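Local coordinates for protein transcriptional repressor (Vibrio fischeri, PDB 3KV1) that probably acts as a sugar-responsive, DNA-binding transcriptional repressor of the SorC family, this portion being its putative sugar-binding domain, at residues A[145-149]-A[217-222]; A[42-46]-A[69-73]; A[154-159]-A[185-190]. All coordinates share one frame; numbering follows the deposited sequence.

Interaction 1: residues A[145-149]-A[217-222]; sequences QARKA and DLRQIP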
loop_
_atom_site.group_PDB
_atom_site.type_symbol
_atom_site.label_atom_id
_atom_site.label_comp_id
_atom_site.label_asym_id
_atom_site.label_seq_id
_atom_site.Cartn_x
_atom_site.Cartn_y
_atom_site.Cartn_z
ATOM N N GLN A 145 9.002 -2.297 11.702
ATOM C CA GLN A 145 8.161 -1.276 12.334
ATOM C C GLN A 145 6.951 -1.915 13.043
ATOM O O GLN A 145 6.542 -1.506 14.140
ATOM C CB GLN A 145 7.683 -0.222 11.325
ATOM C CG GLN A 145 8.824 0.662 10.785
ATOM C CD GLN A 145 9.725 1.193 11.899
ATOM O OE1 GLN A 145 10.934 0.916 11.926
ATOM N NE2 GLN A 145 9.137 1.947 12.835
ATOM N N ALA A 146 6.384 -2.943 12.437
ATOM C CA ALA A 146 5.196 -3.529 13.036
ATOM C C ALA A 146 5.614 -4.296 14.288
ATOM O O ALA A 146 4.904 -4.313 15.278
ATOM C CB ALA A 146 4.472 -4.454 12.028
ATOM N N ARG A 147 6.804 -4.897 14.260
ATOM C CA ARG A 147 7.281 -5.752 15.354
ATOM C C ARG A 147 7.531 -4.888 16.576
ATOM O O ARG A 147 7.390 -5.330 17.724
ATOM C CB ARG A 147 8.611 -6.370 14.883
ATOM C CG ARG A 147 9.156 -7.534 15.632
ATOM C CD ARG A 147 10.331 -8.129 14.821
ATOM N NE ARG A 147 9.852 -8.855 13.638
ATOM C CZ ARG A 147 10.305 -8.661 12.396
ATOM N NH1 ARG A 147 11.234 -7.741 12.164
ATOM N NH2 ARG A 147 9.827 -9.389 11.386
ATOM N N LYS A 148 7.895 -3.639 16.311
ATOM C CA LYS A 148 8.252 -2.694 17.346
ATOM C C LYS A 148 7.054 -1.850 17.799
ATOM O O LYS A 148 7.219 -0.853 18.491
ATOM C CB LYS A 148 9.394 -1.781 16.811
ATOM C CG LYS A 148 9.876 -0.711 17.779
ATOM C CD LYS A 148 10.861 0.285 17.139
ATOM C CE LYS A 148 11.143 1.491 18.072
ATOM N NZ LYS A 148 12.112 1.152 19.210
ATOM N N ALA A 149 5.827 -2.223 17.406
ATOM C CA ALA A 149 4.663 -1.440 17.799
ATOM C C ALA A 149 4.294 -1.671 19.264
ATOM O O ALA A 149 4.487 -2.755 19.810
ATOM C CB ALA A 149 3.445 -1.817 16.911
ATOM N N ASP A 217 6.477 -12.569 17.132
ATOM C CA ASP A 217 6.417 -11.107 17.111
ATOM C C ASP A 217 5.308 -10.650 18.029
ATOM O O ASP A 217 5.488 -9.714 18.805
ATOM C CB ASP A 217 6.146 -10.569 15.707
ATOM C CG ASP A 217 7.212 -10.980 14.706
ATOM O OD1 ASP A 217 8.421 -10.960 15.049
ATOM O OD2 ASP A 217 6.830 -11.335 13.577
ATOM N N LEU A 218 4.141 -11.289 17.946
ATOM C CA LEU A 218 3.036 -10.878 18.802
ATOM C C LEU A 218 3.407 -11.100 20.273
ATOM O O LEU A 218 2.951 -10.364 21.156
ATOM C CB LEU A 218 1.735 -11.674 18.490
ATOM C CG LEU A 218 0.999 -11.350 17.190
ATOM C CD1 LEU A 218 -0.279 -12.258 17.011
ATOM C CD2 LEU A 218 0.608 -9.862 17.112
ATOM N N ARG A 219 4.228 -12.106 20.554
ATOM C CA ARG A 219 4.545 -12.402 21.952
ATOM C C ARG A 219 5.303 -11.219 22.589
ATOM O O ARG A 219 5.215 -10.999 23.803
ATOM C CB ARG A 219 5.376 -13.679 22.064
ATOM C CG ARG A 219 5.468 -14.277 23.476
ATOM C CD ARG A 219 6.214 -15.655 23.472
ATOM N NE ARG A 219 5.547 -16.618 22.593
ATOM C CZ ARG A 219 4.357 -17.153 22.847
ATOM N NH1 ARG A 219 3.727 -16.875 23.995
ATOM N NH2 ARG A 219 3.806 -17.994 21.976
ATOM N N GLN A 220 6.057 -10.481 21.779
ATOM C CA GLN A 220 6.824 -9.341 22.296
ATOM C C GLN A 220 6.212 -7.962 22.009
ATOM O O GLN A 220 6.856 -6.960 22.249
ATOM C CB GLN A 220 8.295 -9.378 21.830
ATOM C CG GLN A 220 8.505 -9.386 20.306
ATOM C CD GLN A 220 8.397 -8.007 19.655
ATOM O OE1 GLN A 220 9.052 -7.054 20.092
ATOM N NE2 GLN A 220 7.616 -7.909 18.570
ATOM N N ILE A 221 4.974 -7.908 21.516
ATOM C CA ILE A 221 4.276 -6.634 21.375
ATOM C C ILE A 221 3.554 -6.395 22.716
ATOM O O ILE A 221 2.856 -7.266 23.206
ATOM C CB ILE A 221 3.287 -6.653 20.163
ATOM C CG1 ILE A 221 4.095 -6.551 18.853
ATOM C CG2 ILE A 221 2.237 -5.523 20.266
ATOM C CD1 ILE A 221 3.231 -6.565 17.600
ATOM N N PRO A 222 3.741 -5.202 23.318
ATOM C CA PRO A 222 3.208 -5.015 24.689
ATOM C C PRO A 222 1.692 -5.146 24.818
ATOM O O PRO A 222 1.225 -5.583 25.863
ATOM C CB PRO A 222 3.598 -3.561 25.014
ATOM C CG PRO A 222 4.814 -3.301 24.166
ATOM C CD PRO A 222 4.619 -4.099 22.894
#

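Interaction 2: residues A[42-46]-A[69-73]; sequences AALVS and AVADH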
loop_
_atom_site.group_PDB
_atom_site.type_symbol
_atom_site.label_atom_id
_atom_site.label_comp_id
_atom_site.label_asym_id
_atom_site.label_seq_id
_atom_site.Cartn_x
_atom_site.Cartn_y
_atom_site.Cartn_z
ATOM N N ALA A 42 -16.344 -3.859 18.608
ATOM C CA ALA A 42 -15.498 -2.808 18.042
ATOM C C ALA A 42 -15.667 -1.487 18.802
ATOM O O ALA A 42 -14.703 -0.700 18.910
ATOM C CB ALA A 42 -15.767 -2.628 16.558
ATOM N N ALA A 43 -16.846 -1.255 19.391
ATOM C CA ALA A 43 -17.052 -0.017 20.151
ATOM C C ALA A 43 -16.155 0.032 21.382
ATOM O O ALA A 43 -15.603 1.079 21.744
ATOM C CB ALA A 43 -18.536 0.141 20.574
ATOM N N LEU A 44 -15.994 -1.111 22.027
ATOM C CA LEU A 44 -15.225 -1.135 23.251
ATOM C C LEU A 44 -13.755 -0.994 22.878
ATOM O O LEU A 44 -12.994 -0.328 23.581
ATOM C CB LEU A 44 -15.436 -2.479 23.957
ATOM C CG LEU A 44 -16.892 -2.718 24.409
ATOM C CD1 LEU A 44 -16.966 -4.092 25.081
ATOM C CD2 LEU A 44 -17.368 -1.617 25.361
ATOM N N VAL A 45 -13.356 -1.636 21.791
ATOM C CA VAL A 45 -11.934 -1.523 21.373
ATOM C C VAL A 45 -11.596 -0.082 20.935
ATOM O O VAL A 45 -10.499 0.438 21.229
ATOM C CB VAL A 45 -11.602 -2.523 20.254
ATOM C CG1 VAL A 45 -10.158 -2.289 19.745
ATOM C CG2 VAL A 45 -11.765 -3.947 20.784
ATOM N N SER A 46 -12.537 0.573 20.250
ATOM C CA SER A 46 -12.355 1.968 19.782
ATOM C C SER A 46 -12.086 2.908 20.961
ATOM O O SER A 46 -11.197 3.776 20.917
ATOM C CB SER A 46 -13.589 2.457 19.011
ATOM O OG SER A 46 -13.429 3.811 18.559
ATOM N N ALA A 69 -14.138 -3.567 11.741
ATOM C CA ALA A 69 -15.219 -2.962 12.544
ATOM C C ALA A 69 -14.693 -1.828 13.457
ATOM O O ALA A 69 -15.414 -0.870 13.721
ATOM C CB ALA A 69 -15.950 -4.038 13.387
ATOM N N VAL A 70 -13.440 -1.938 13.917
ATOM C CA VAL A 70 -12.873 -0.890 14.801
ATOM C C VAL A 70 -12.651 0.384 13.986
ATOM O O VAL A 70 -12.920 1.479 14.446
ATOM C CB VAL A 70 -11.542 -1.358 15.442
ATOM C CG1 VAL A 70 -10.927 -0.249 16.316
ATOM C CG2 VAL A 70 -11.760 -2.689 16.270
ATOM N N ALA A 71 -12.177 0.224 12.760
ATOM C CA ALA A 71 -11.969 1.391 11.905
ATOM C C ALA A 71 -13.285 2.039 11.513
ATOM O O ALA A 71 -13.373 3.257 11.367
ATOM C CB ALA A 71 -11.146 0.991 10.665
ATOM N N ASP A 72 -14.333 1.228 11.413
ATOM C CA ASP A 72 -15.622 1.713 10.949
ATOM C C ASP A 72 -16.511 2.213 12.081
ATOM O O ASP A 72 -17.567 2.782 11.832
ATOM C CB ASP A 72 -16.335 0.627 10.130
ATOM C CG ASP A 72 -15.571 0.274 8.845
ATOM O OD1 ASP A 72 -14.754 1.109 8.382
ATOM O OD2 ASP A 72 -15.779 -0.836 8.299
ATOM N N HIS A 73 -16.083 2.026 13.328
ATOM C CA HIS A 73 -16.922 2.449 14.441
ATOM C C HIS A 73 -16.998 3.976 14.450
ATOM O O HIS A 73 -15.959 4.647 14.439
ATOM C CB HIS A 73 -16.384 1.958 15.774
ATOM C CG HIS A 73 -17.137 2.506 16.945
ATOM N ND1 HIS A 73 -18.390 2.057 17.296
ATOM C CD2 HIS A 73 -16.831 3.502 17.813
ATOM C CE1 HIS A 73 -18.817 2.736 18.347
ATOM N NE2 HIS A 73 -17.880 3.606 18.689
HETATM O O HOH W 1 -16.676 3.760 21.767
#

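Interaction 3: residues A[154-159]-A[185-190]; sequences VGIGDM and IVGDIG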
loop_
_atom_site.group_PDB
_atom_site.type_symbol
_atom_site.label_atom_id
_atom_site.label_comp_id
_atom_site.label_asym_id
_atom_site.label_seq_id
_atom_site.Cartn_x
_atom_site.Cartn_y
_atom_site.Cartn_z
ATOM N N VAL A 154 -5.812 -7.356 16.226
ATOM C CA VAL A 154 -5.951 -8.548 15.396
ATOM C C VAL A 154 -7.264 -9.261 15.672
ATOM O O VAL A 154 -7.817 -9.172 16.784
ATOM C CB VAL A 154 -4.783 -9.518 15.669
ATOM C CG1 VAL A 154 -3.455 -8.971 15.096
ATOM C CG2 VAL A 154 -4.664 -9.812 17.202
ATOM N N GLY A 155 -7.759 -9.982 14.679
ATOM C CA GLY A 155 -8.955 -10.782 14.891
ATOM C C GLY A 155 -8.522 -12.212 15.116
ATOM O O GLY A 155 -7.414 -12.596 14.718
ATOM N N ILE A 156 -9.373 -13.021 15.756
ATOM C CA ILE A 156 -9.081 -14.450 15.870
ATOM C C ILE A 156 -10.042 -15.132 14.903
ATOM O O ILE A 156 -11.268 -15.019 15.059
ATOM C CB ILE A 156 -9.353 -14.976 17.289
ATOM C CG1 ILE A 156 -8.527 -14.181 18.310
ATOM C CG2 ILE A 156 -9.068 -16.523 17.358
ATOM C CD1 ILE A 156 -8.945 -14.433 19.794
ATOM N N GLY A 157 -9.510 -15.823 13.908
ATOM C CA GLY A 157 -10.374 -16.377 12.879
ATOM C C GLY A 157 -10.479 -17.875 13.033
ATOM O O GLY A 157 -9.626 -18.497 13.669
ATOM N N ASP A 158 -11.540 -18.465 12.489
ATOM C CA ASP A 158 -11.597 -19.924 12.422
ATOM C C ASP A 158 -11.170 -20.367 11.020
ATOM O O ASP A 158 -11.087 -19.543 10.102
ATOM C CB ASP A 158 -12.982 -20.457 12.805
ATOM C CG ASP A 158 -14.004 -20.315 11.687
ATOM O OD1 ASP A 158 -15.010 -21.053 11.728
ATOM O OD2 ASP A 158 -13.813 -19.470 10.785
HETATM N N MSE A 159 -10.861 -21.652 10.854
HETATM C CA MSE A 159 -10.296 -22.119 9.591
HETATM C C MSE A 159 -11.156 -21.621 8.419
HETATM O O MSE A 159 -10.628 -21.219 7.371
HETATM C CB MSE A 159 -10.127 -23.646 9.564
HETATM C CG MSE A 159 -8.871 -24.130 10.276
HETATM SE SE MSE A 159 -7.255 -23.626 9.288
HETATM C CE MSE A 159 -7.234 -25.126 8.039
ATOM N N ILE A 185 -4.425 -27.355 13.182
ATOM C CA ILE A 185 -4.733 -25.914 13.209
ATOM C C ILE A 185 -6.214 -25.711 13.485
ATOM O O ILE A 185 -7.083 -26.302 12.818
ATOM C CB ILE A 185 -4.383 -25.263 11.854
ATOM C CG1 ILE A 185 -2.909 -25.493 11.557
ATOM C CG2 ILE A 185 -4.776 -23.766 11.854
ATOM C CD1 ILE A 185 -1.969 -25.024 12.669
ATOM N N VAL A 186 -6.525 -24.882 14.463
ATOM C CA VAL A 186 -7.915 -24.581 14.738
ATOM C C VAL A 186 -8.247 -23.100 14.543
ATOM O O VAL A 186 -9.414 -22.716 14.626
ATOM C CB VAL A 186 -8.321 -24.984 16.170
ATOM C CG1 VAL A 186 -8.218 -26.518 16.365
ATOM C CG2 VAL A 186 -7.505 -24.187 17.207
ATOM N N GLY A 187 -7.250 -22.259 14.316
ATOM C CA GLY A 187 -7.548 -20.846 14.135
ATOM C C GLY A 187 -6.367 -20.035 13.659
ATOM O O GLY A 187 -5.234 -20.542 13.583
ATOM N N ASP A 188 -6.645 -18.781 13.288
ATOM C CA ASP A 188 -5.569 -17.845 12.965
ATOM C C ASP A 188 -5.696 -16.623 13.843
ATOM O O ASP A 188 -6.769 -16.315 14.392
ATOM C CB ASP A 188 -5.648 -17.339 11.527
ATOM C CG ASP A 188 -6.731 -16.277 11.352
ATOM O OD1 ASP A 188 -7.830 -16.653 10.921
ATOM O OD2 ASP A 188 -6.527 -15.064 11.668
ATOM N N ILE A 189 -4.580 -15.924 13.954
ATOM C CA ILE A 189 -4.544 -14.614 14.575
ATOM C C ILE A 189 -4.007 -13.605 13.584
ATOM O O ILE A 189 -2.910 -13.774 13.039
ATOM C CB ILE A 189 -3.739 -14.624 15.887
ATOM C CG1 ILE A 189 -3.861 -13.262 16.599
ATOM C CG2 ILE A 189 -2.293 -15.047 15.655
ATOM C CD1 ILE A 189 -3.665 -13.343 18.143
ATOM N N GLY A 190 -4.793 -12.552 13.362
ATOM C CA GLY A 190 -4.433 -11.449 12.488
ATOM C C GLY A 190 -4.444 -11.774 11.002
ATOM O O GLY A 190 -4.203 -10.890 10.146
HETATM O O HOH W 2 -11.331 -23.895 12.824
#

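Interaction 1: residues A[145-149]-A[217-222]
R147 meets D217 through NE rather than through the ends of its guanidinium: NE donates to OD1 of D217 at 2.9 Å, with an N-H...O angle of 144°, forming a salt bridge. OD1 lies at the guanidinium edge near its plane, yet the bond reaches the aspartate from above the carboxylate plane, the two planes standing 50° apart. R147 carries CG anti to the backbone N and bends at chi3, so that CG and CD as well as NE pass close to OD1 as the two side chains cross. In the conformer described, one of two deposited, Q220 takes the less common first torsion, CG between N and C (chi1 58°), and folds back. Its NE2 then donates to O of R147 at 2.7 Å and to O of D217 at 2.8 Å; the first bond is the straighter and lies in the amide plane. D217 O also accepts from Q220 N. Beside this polar edge, I221 places CD1 3.6 Å from A146 O and CG2 3.6 Å from A149 O, while touching A60 of strand 58-61. The ion pair thus rests on NE alone, E214 N on OD2 probably helps fix the carboxylate's rotation, and the Q220 amide, in that conformer, bridges two backbone carbonyls.

Interaction 2: residues A[42-46]-A[69-73]
A42 and A69 bring their methyl groups together, CB to CB at 3.5 Å, and the same A42 CB sits 3.4 Å from A69 O. This close approach agrees with the backbone spacing, the CA atoms of A42 and V70 being only 4.6 Å apart. Deeper in the contact the branched side chains of V45 and V70 cross at about a right angle, with V45 CG1 3.8 Å from V70 CG2. Both valines also touch M227 of strand 223-227, so the apolar layer continues onto the sheet. The two helices, 34-52 and 65-72, are linked through strand 58-61 of the central, largely parallel sheet, an alpha-beta arrangement consistent with the Rossmann-like clan of this domain. Aromatic contact occurs where helix 65-72 has ended: H73, its CG anti to the backbone N (chi1 174°), extends its imidazole over helix 34-52. A43 CA lies over the ring face, 3.8 Å from the centroid and 14° off the normal, which is a CH-pi contact. A43 CB reaches H73 CE1 at 3.4 Å. In the conformer described, one of two deposited, S46 OG comes obliquely to the ring, 3.5 Å from H73 CD2, with S46 CB close by. No direct hydrogen bond crosses between the two segments; one water donates to A43 O at 2.9 Å and accepts a weak bond from H73 NE2. In that same conformer the hydroxyl of S46 bonds to K110 NZ; that ammonium also meets V70 O and H73 O, bringing helix 100-111 to the junction as a shared polar partner.

Interaction 3: residues A[154-159]-A[185-190]
Strands 154-158 and 185-189 run antiparallel, their axes 4.5 Å apart at closest approach and 153° between N-to-C directions, with G157 and D188 as a hydrogen-bonded pair: G157 N donates to D188 O at 2.8 Å and D188 N to G157 O at 3.0 Å. G190 N then gives a nearly straight bond (176°) to G155 O. Among side chains, D188 has CG between its own N and C (chi1 77°), which lays the carboxylate over the neighbouring strand, against the bare CA of G157, with OD1 3.2 Å from G157 CA. D188 OD1 also accepts from N162 ND2, while OD2 accepts from G191 N and bonds to a glycerol, probably from the crystallisation liquor. The pair is an antiparallel join in the mixed sheet: strand 151-158 also lies parallel to 58-61 and 223-227, and 185-189 continues to 193-196. On that side V186 and G187 both face F195, a classic beta bulge. V154 and I189 make the apolar contact at one end, V154 CG2 3.6 Å from I189 CG1, and V154 CG1 rests against G190 CA. At the other end the selenomethionine M159, bent at chi2 and chi3, brings SE to 3.6 Å from I185 CG2, the two side chains crossing at about a right angle. Nearby, one water accepts from M159 N and donates to V186 O.

How the interactions relate
From the N terminus, interaction 2 closes first, joining helix 34-52 to helix 65-72 across a short loop that contains strand 58-61. It is finished before either other contact opens. Interaction 1 then opens at the end of helix 137-147 and closes 68 residues later at the end of helix 215-219 and the turn after it; interaction 3, between strands 151-158 and 185-189, is nested inside that loop. Interactions 1 and 3 touch, L218 CD1 packing 3.7 Å from I189 CG2, whereas interaction 2 stays apart, its nearest atoms about 13 Å from interaction 1 and about 8 Å from interaction 3. Strand 223-227, which follows interaction 1, pairs with strand 151-158 and packs against interaction 2's valines.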